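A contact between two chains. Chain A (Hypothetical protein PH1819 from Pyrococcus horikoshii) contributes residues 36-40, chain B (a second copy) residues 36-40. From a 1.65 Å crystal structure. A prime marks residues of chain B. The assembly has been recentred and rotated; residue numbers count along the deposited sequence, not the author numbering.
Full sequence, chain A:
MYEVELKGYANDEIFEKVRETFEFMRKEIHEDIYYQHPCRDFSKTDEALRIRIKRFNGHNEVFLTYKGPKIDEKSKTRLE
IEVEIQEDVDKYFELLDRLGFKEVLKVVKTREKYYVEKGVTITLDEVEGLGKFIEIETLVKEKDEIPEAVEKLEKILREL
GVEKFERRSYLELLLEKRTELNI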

# COMPACT_ATOMS: atom_id res chain seq x y z
N GLN A 36 3.84 10.07 -9.37
CA GLN A 36 2.87 10.46 -10.38
C GLN A 36 2.11 9.18 -10.68
O GLN A 36 2.67 8.09 -10.63
CB GLN A 36 3.56 10.95 -11.65
CG GLN A 36 2.61 11.22 -12.82
CD GLN A 36 1.53 12.24 -12.49
OE1 GLN A 36 0.61 11.97 -11.72
NE2 GLN A 36 1.63 13.42 -13.10
N HIS A 37 0.82 9.34 -10.95
CA HIS A 37 -0.05 8.23 -11.27
C HIS A 37 0.27 7.79 -12.70
O HIS A 37 0.58 8.61 -13.56
CB HIS A 37 -1.49 8.69 -11.16
CG HIS A 37 -2.49 7.58 -11.18
ND1 HIS A 37 -2.87 6.93 -12.35
CD2 HIS A 37 -3.21 7.01 -10.19
CE1 HIS A 37 -3.78 6.02 -12.06
NE2 HIS A 37 -4.01 6.04 -10.76
N PRO A 38 0.19 6.48 -12.97
CA PRO A 38 0.48 5.99 -14.32
C PRO A 38 -0.54 6.37 -15.39
O PRO A 38 -0.21 6.46 -16.57
CB PRO A 38 0.56 4.48 -14.13
CG PRO A 38 -0.42 4.24 -13.01
CD PRO A 38 -0.07 5.36 -12.05
N CYS A 39 -1.78 6.62 -14.97
CA CYS A 39 -2.86 6.91 -15.90
C CYS A 39 -3.43 8.32 -15.88
O CYS A 39 -4.02 8.76 -16.87
CB CYS A 39 -4.01 5.93 -15.64
SG CYS A 39 -3.50 4.24 -15.19
N ARG A 40 -3.30 9.02 -14.76
CA ARG A 40 -3.82 10.36 -14.68
C ARG A 40 -2.80 11.31 -14.09
O ARG A 40 -1.86 10.90 -13.42
CB ARG A 40 -5.12 10.38 -13.86
CG ARG A 40 -4.99 9.88 -12.43
CD ARG A 40 -6.34 9.97 -11.72
NE ARG A 40 -6.23 9.71 -10.29
CZ ARG A 40 -6.50 8.55 -9.70
NH1 ARG A 40 -6.92 7.51 -10.42
NH2 ARG A 40 -6.35 8.42 -8.39
N GLN B 36 -7.76 -4.97 -11.21
CA GLN B 36 -7.42 -4.56 -12.56
C GLN B 36 -6.69 -3.24 -12.36
O GLN B 36 -7.01 -2.47 -11.45
CB GLN B 36 -8.67 -4.33 -13.40
CG GLN B 36 -8.39 -3.71 -14.77
CD GLN B 36 -7.50 -4.58 -15.65
OE1 GLN B 36 -6.33 -4.79 -15.36
NE2 GLN B 36 -8.07 -5.10 -16.73
N HIS B 37 -5.71 -3.00 -13.21
CA HIS B 37 -4.91 -1.79 -13.17
C HIS B 37 -5.75 -0.64 -13.72
O HIS B 37 -6.59 -0.84 -14.59
CB HIS B 37 -3.66 -2.02 -14.01
CG HIS B 37 -2.61 -0.96 -13.87
ND1 HIS B 37 -2.65 0.21 -14.58
CD2 HIS B 37 -1.48 -0.93 -13.13
CE1 HIS B 37 -1.58 0.93 -14.29
NE2 HIS B 37 -0.85 0.26 -13.41
N PRO B 38 -5.53 0.58 -13.21
CA PRO B 38 -6.30 1.73 -13.69
C PRO B 38 -6.26 1.99 -15.20
O PRO B 38 -7.20 2.57 -15.74
CB PRO B 38 -5.75 2.89 -12.86
CG PRO B 38 -4.42 2.42 -12.37
CD PRO B 38 -4.65 0.96 -12.10
N CYS B 39 -5.19 1.59 -15.88
CA CYS B 39 -5.16 1.79 -17.33
C CYS B 39 -4.51 0.69 -18.14
O CYS B 39 -4.73 0.60 -19.34
CB CYS B 39 -4.52 3.12 -17.71
SG CYS B 39 -2.91 3.47 -16.96
N ARG B 40 -3.67 -0.12 -17.49
CA ARG B 40 -3.05 -1.24 -18.18
C ARG B 40 -4.03 -2.37 -18.02
O ARG B 40 -4.60 -2.54 -16.94
CB ARG B 40 -1.74 -1.66 -17.51
CG ARG B 40 -0.51 -0.86 -17.88
CD ARG B 40 0.72 -1.76 -17.88
NE ARG B 40 1.04 -2.33 -16.58
CZ ARG B 40 1.48 -1.62 -15.54
NH1 ARG B 40 1.66 -0.31 -15.66
NH2 ARG B 40 1.77 -2.23 -14.40

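Two copies of the same loop meet around a small apolar centre of prolines and cysteines. Pro38 and Pro38′ both point their CA-to-CB bonds toward the opposing stretch, and their rings, each with C-gamma endo pucker, approach at 4.4 Å between Pro38 CG and Pro38′ CG, a loose van der Waals distance. The sulfur of Cys39 packs more tightly on the second proline, with Cys39 SG 3.5 Å from Pro38′ CG. Beside the prolines lies the covalent link: Cys39 SG and Cys39′ SG are 2.0 Å apart, a disulfide joining the two chains. Its chi3 of -78° gives the bridge a left-handed twist, and the CA atoms of Cys39 and Cys39′ stand 5.8 Å apart, the nearest approach of the two stretches' CA atoms.

The bridge is not symmetric. Cys39 is in the m rotamer (chi1 -37°), whereas Cys39′ is in p (chi1 51°), so equivalent residues bring their sulfurs together by different side-chain paths. The surroundings differ too: Cys39 SG lies 3.9 Å from His37′ CE1 as well as against Pro38′, while Cys39′ SG comes within 4.0 Å of the carbonyl atom Pro38 O. The other stretch covers more of Cys39 (63 Å²) than of Cys39′ (41 Å²).

Around this centre, the histidines repeat one contact in both directions. His37 CE1 touches Pro38′ CG at 3.7 Å, and His37′ CE1 touches Pro38 CG at the same 3.7 Å. Both CA-to-CB bonds run sideways, yet with chi1 in t the ring ends lie nearer the other stretch. The approaches to these rings are oblique; Cys39 SG sits 4.8 Å from the centroid of the His37′ ring, 69° off its normal.

Farther out, the hydrogen bonds found among these residues stay within each stretch, and none crosses between the stretches. Cys39 N donates to His37 ND1 at 2.9 Å, a bond that ties the cysteine backbone to the imidazole in the same loop. In the second copy His37′ ND1 accepts from two backbone amides, Cys39′ N at 3.2 Å and Arg40′ N at 3.1 Å. Each histidine NE2 is hydrogen-bonded elsewhere in the structure. At the start of the stretches, His37 N donates to Gln36 OE1 at 2.7 Å and His37′ N to Gln36′ OE1 at 2.9 Å, while both glutamine side chains remain out of reach of the opposite stretch. The contact buries 219 Å² in all, a small area held by a covalent bond.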